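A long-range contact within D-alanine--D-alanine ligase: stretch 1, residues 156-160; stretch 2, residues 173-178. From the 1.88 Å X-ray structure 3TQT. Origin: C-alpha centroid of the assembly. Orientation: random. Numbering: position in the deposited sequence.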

ATOM      1  N   VAL A 156       4.163   8.864 -20.220  1.00 23.36           N
ATOM      2  CA  VAL A 156       5.384   8.455 -20.895  1.00 24.59           C
ATOM      3  C   VAL A 156       5.404   6.934 -20.907  1.00 23.88           C
ATOM      4  O   VAL A 156       5.195   6.300 -19.873  1.00 21.39           O
ATOM      5  N   ASP A 157       5.634   6.344 -22.074  1.00 22.50           N
ATOM      6  CA  ASP A 157       5.561   4.897 -22.182  1.00 28.77           C
ATOM      7  C   ASP A 157       6.672   4.257 -21.369  1.00 23.27           C
ATOM      8  O   ASP A 157       7.656   4.910 -21.021  1.00 21.74           O
ATOM      9  N   TRP A 158       6.496   2.981 -21.049  1.00 22.00           N
ATOM     10  CA  TRP A 158       7.470   2.285 -20.221  1.00 22.44           C
ATOM     11  C   TRP A 158       7.422   0.807 -20.518  1.00 20.43           C
ATOM     12  O   TRP A 158       6.469   0.309 -21.115  1.00 21.81           O
ATOM     13  N   HIS A 159       8.457   0.103 -20.091  1.00 19.42           N
ATOM     14  CA  HIS A 159       8.450  -1.346 -20.157  1.00 18.22           C
ATOM     15  C   HIS A 159       9.075  -1.903 -18.903  1.00 20.15           C
ATOM     16  O   HIS A 159      10.233  -1.642 -18.617  1.00 25.78           O
ATOM     17  N   THR A 160       8.293  -2.667 -18.151  1.00 19.13           N
ATOM     18  CA  THR A 160       8.756  -3.225 -16.896  1.00 17.66           C
ATOM     19  C   THR A 160       9.546  -4.509 -17.157  1.00 26.28           C
ATOM     20  O   THR A 160       9.184  -5.295 -18.025  1.00 21.21           O
ATOM     21  N   ARG A 173      13.441  -4.421 -29.265  1.00 30.57           N
ATOM     22  CA  ARG A 173      11.996  -4.287 -29.344  1.00 32.19           C
ATOM     23  C   ARG A 173      11.566  -2.916 -28.860  1.00 30.21           C
ATOM     24  O   ARG A 173      10.623  -2.337 -29.382  1.00 28.52           O
ATOM     25  N   LEU A 174      12.269  -2.393 -27.866  1.00 24.45           N
ATOM     26  CA  LEU A 174      11.939  -1.072 -27.347  1.00 23.10           C
ATOM     27  C   LEU A 174      12.384   0.015 -28.310  1.00 26.26           C
ATOM     28  O   LEU A 174      11.661   0.990 -28.526  1.00 28.07           O
ATOM     29  N   LEU A 175      13.561  -0.158 -28.909  1.00 30.19           N
ATOM     30  CA  LEU A 175      13.989   0.766 -29.948  1.00 33.07           C
ATOM     31  C   LEU A 175      12.969   0.772 -31.083  1.00 30.25           C
ATOM     32  O   LEU A 175      12.641   1.819 -31.615  1.00 29.73           O
ATOM     33  N   ASP A 176      12.441  -0.399 -31.421  1.00 29.26           N
ATOM     34  CA  ASP A 176      11.469  -0.506 -32.506  1.00 31.90           C
ATOM     35  C   ASP A 176      10.171   0.186 -32.142  1.00 33.26           C
ATOM     36  O   ASP A 176       9.489   0.730 -33.006  1.00 36.41           O
ATOM     37  N   ARG A 177       9.832   0.143 -30.858  1.00 29.37           N
ATOM     38  CA  ARG A 177       8.569   0.678 -30.380  1.00 28.36           C
ATOM     39  C   ARG A 177       8.667   2.174 -30.205  1.00 29.79           C
ATOM     40  O   ARG A 177       7.696   2.901 -30.395  1.00 29.49           O
ATOM     41  N   TRP A 178       9.855   2.630 -29.835  1.00 29.37           N
ATOM     42  CA  TRP A 178      10.056   4.040 -29.543  1.00 23.80           C
ATOM     43  C   TRP A 178      11.019   4.684 -30.558  1.00 24.96           C
ATOM     44  O   TRP A 178      10.843   5.848 -30.906  1.00 57.34           O
TER

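Asp-157 and His-159 point toward the helical stretch, while the CA-to-CB bond of Trp-158, between them, points away. Leu-174, Arg-177 and Trp-178 answer from the other side.

The polar centre is the carboxylate of Asp-157 (chi1 t). Its OD2 accepts a hydrogen bond from Trp-178 NE1 at 2.7 Å, which satisfies the indole donor. OD2 also forms a long salt bridge with Arg-177 NH1, at 3.7 Å. The other oxygen, OD1, turns back to its own stretch and takes a weak hydrogen bond from the backbone N of Trp-158, at 2.9 Å. Both carboxylate oxygens therefore have partners.

Arg-177 (chi1 t, chi2 t, chi3 m) reaches along the contact. A water links it to His-159: Arg-177 NH1 donates to the water oxygen at 2.8 Å, and His-159 ND1 lies 2.8 Å from the same oxygen. The direct approach of His-159 ND1 to Arg-177 NH2 is 4.0 Å, so the water makes the polar connection.

Apolar packing fills the rest. His-159 (chi1 t) places CB 3.7 Å from CD2 of Leu-174 (chi1 m, chi2 t). The indole of Trp-178 (chi1 m) meets the first stretch with its edge; its CZ2 lies 3.9 Å from Trp-158 C, and its CH2 lies 4.2 Å from His-159 CB.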

ATOM      1  CB  VAL A 156       6.622   8.986 -20.159  1.00 21.74           C
ATOM      2  CG1 VAL A 156       7.901   8.464 -20.822  1.00 24.98           C
ATOM      3  CG2 VAL A 156       6.605  10.518 -20.139  1.00 28.42           C
ATOM      4  CB  ASP A 157       5.610   4.425 -23.640  1.00 29.57           C
ATOM      5  CG  ASP A 157       5.122   2.979 -23.800  1.00 38.59           C
ATOM      6  OD1 ASP A 157       4.374   2.488 -22.915  1.00 31.69           O
ATOM      7  OD2 ASP A 157       5.483   2.325 -24.804  1.00 36.51           O
ATOM      8  CB  TRP A 158       7.180   2.512 -18.736  1.00 16.03           C
ATOM      9  CG  TRP A 158       6.034   1.679 -18.226  1.00 22.98           C
ATOM     10  CD1 TRP A 158       6.114   0.560 -17.442  1.00 18.86           C
ATOM     11  CD2 TRP A 158       4.638   1.894 -18.475  1.00 22.17           C
ATOM     12  NE1 TRP A 158       4.855   0.078 -17.176  1.00 24.13           N
ATOM     13  CE2 TRP A 158       3.932   0.875 -17.805  1.00 26.26           C
ATOM     14  CE3 TRP A 158       3.920   2.853 -19.204  1.00 20.83           C
ATOM     15  CZ2 TRP A 158       2.536   0.781 -17.842  1.00 23.98           C
ATOM     16  CZ3 TRP A 158       2.541   2.764 -19.238  1.00 23.53           C
ATOM     17  CH2 TRP A 158       1.860   1.739 -18.550  1.00 26.23           C
ATOM     18  CB  HIS A 159       9.220  -1.851 -21.379  1.00 21.46           C
ATOM     19  CG  HIS A 159       9.155  -3.335 -21.532  1.00 26.90           C
ATOM     20  ND1 HIS A 159       8.027  -3.983 -21.985  1.00 29.66           N
ATOM     21  CD2 HIS A 159      10.054  -4.305 -21.240  1.00 29.70           C
ATOM     22  CE1 HIS A 159       8.244  -5.285 -21.994  1.00 35.92           C
ATOM     23  NE2 HIS A 159       9.466  -5.509 -21.548  1.00 24.91           N
ATOM     24  CB  THR A 160       7.559  -3.547 -15.992  1.00 22.39           C
ATOM     25  OG1 THR A 160       6.890  -2.324 -15.636  1.00 23.05           O
ATOM     26  CG2 THR A 160       8.001  -4.292 -14.724  1.00 19.32           C
ATOM     27  CB  ARG A 173      11.292  -5.375 -28.538  1.00 34.09           C
ATOM     28  CG  ARG A 173       9.812  -5.093 -28.324  1.00 48.39           C
ATOM     29  CD  ARG A 173       9.060  -6.318 -27.812  1.00 57.37           C
ATOM     30  NE  ARG A 173       9.659  -6.877 -26.603  1.00 63.15           N
ATOM     31  CZ  ARG A 173      10.571  -7.845 -26.602  1.00 65.59           C
ATOM     32  NH1 ARG A 173      10.995  -8.360 -27.749  1.00 70.11           N
ATOM     33  NH2 ARG A 173      11.062  -8.294 -25.456  1.00 67.48           N
ATOM     34  CB  LEU A 174      12.535  -0.876 -25.951  1.00 24.86           C
ATOM     35  CG  LEU A 174      11.913  -1.822 -24.913  1.00 27.26           C
ATOM     36  CD1 LEU A 174      12.449  -1.545 -23.536  1.00 25.97           C
ATOM     37  CD2 LEU A 174      10.397  -1.695 -24.914  1.00 24.44           C
ATOM     38  CB  LEU A 175      15.380   0.415 -30.478  1.00 38.50           C
ATOM     39  CG  LEU A 175      16.532   1.153 -29.796  1.00 44.37           C
ATOM     40  CD1 LEU A 175      16.623   0.749 -28.346  1.00 52.30           C
ATOM     41  CD2 LEU A 175      17.842   0.872 -30.517  1.00 48.69           C
ATOM     42  CB  ASP A 176      11.165  -1.967 -32.828  1.00 33.71           C
ATOM     43  CG  ASP A 176      12.324  -2.672 -33.506  1.00 41.83           C
ATOM     44  OD1 ASP A 176      13.174  -1.986 -34.101  1.00 35.94           O
ATOM     45  OD2 ASP A 176      12.386  -3.918 -33.438  1.00 50.31           O
ATOM     46  CB  ARG A 177       8.199   0.038 -29.031  1.00 29.39           C
ATOM     47  CG  ARG A 177       6.878   0.539 -28.476  1.00 38.86           C
ATOM     48  CD  ARG A 177       6.660   0.082 -27.042  1.00 47.62           C
ATOM     49  NE  ARG A 177       6.763  -1.367 -26.899  1.00 47.19           N
ATOM     50  CZ  ARG A 177       6.570  -2.012 -25.751  1.00 52.89           C
ATOM     51  NH1 ARG A 177       6.265  -1.330 -24.653  1.00 44.08           N
ATOM     52  NH2 ARG A 177       6.687  -3.334 -25.700  1.00 56.98           N
ATOM     53  CB  TRP A 178      10.565   4.213 -28.108  1.00 22.99           C
ATOM     54  CG  TRP A 178       9.641   3.592 -27.056  1.00 26.36           C
ATOM     55  CD1 TRP A 178       8.274   3.489 -27.119  1.00 28.45           C
ATOM     56  CD2 TRP A 178      10.029   2.989 -25.813  1.00 27.68           C
ATOM     57  NE1 TRP A 178       7.794   2.856 -25.995  1.00 27.18           N
ATOM     58  CE2 TRP A 178       8.845   2.544 -25.175  1.00 24.47           C
ATOM     59  CE3 TRP A 178      11.255   2.786 -25.174  1.00 30.68           C
ATOM     60  CZ2 TRP A 178       8.857   1.905 -23.928  1.00 24.33           C
ATOM     61  CZ3 TRP A 178      11.267   2.152 -23.928  1.00 20.39           C
ATOM     62  CH2 TRP A 178      10.075   1.719 -23.323  1.00 24.08           C
TER
HETATM   63  O   HOH W   1       5.506  -2.858 -22.387  1.00 34.66           O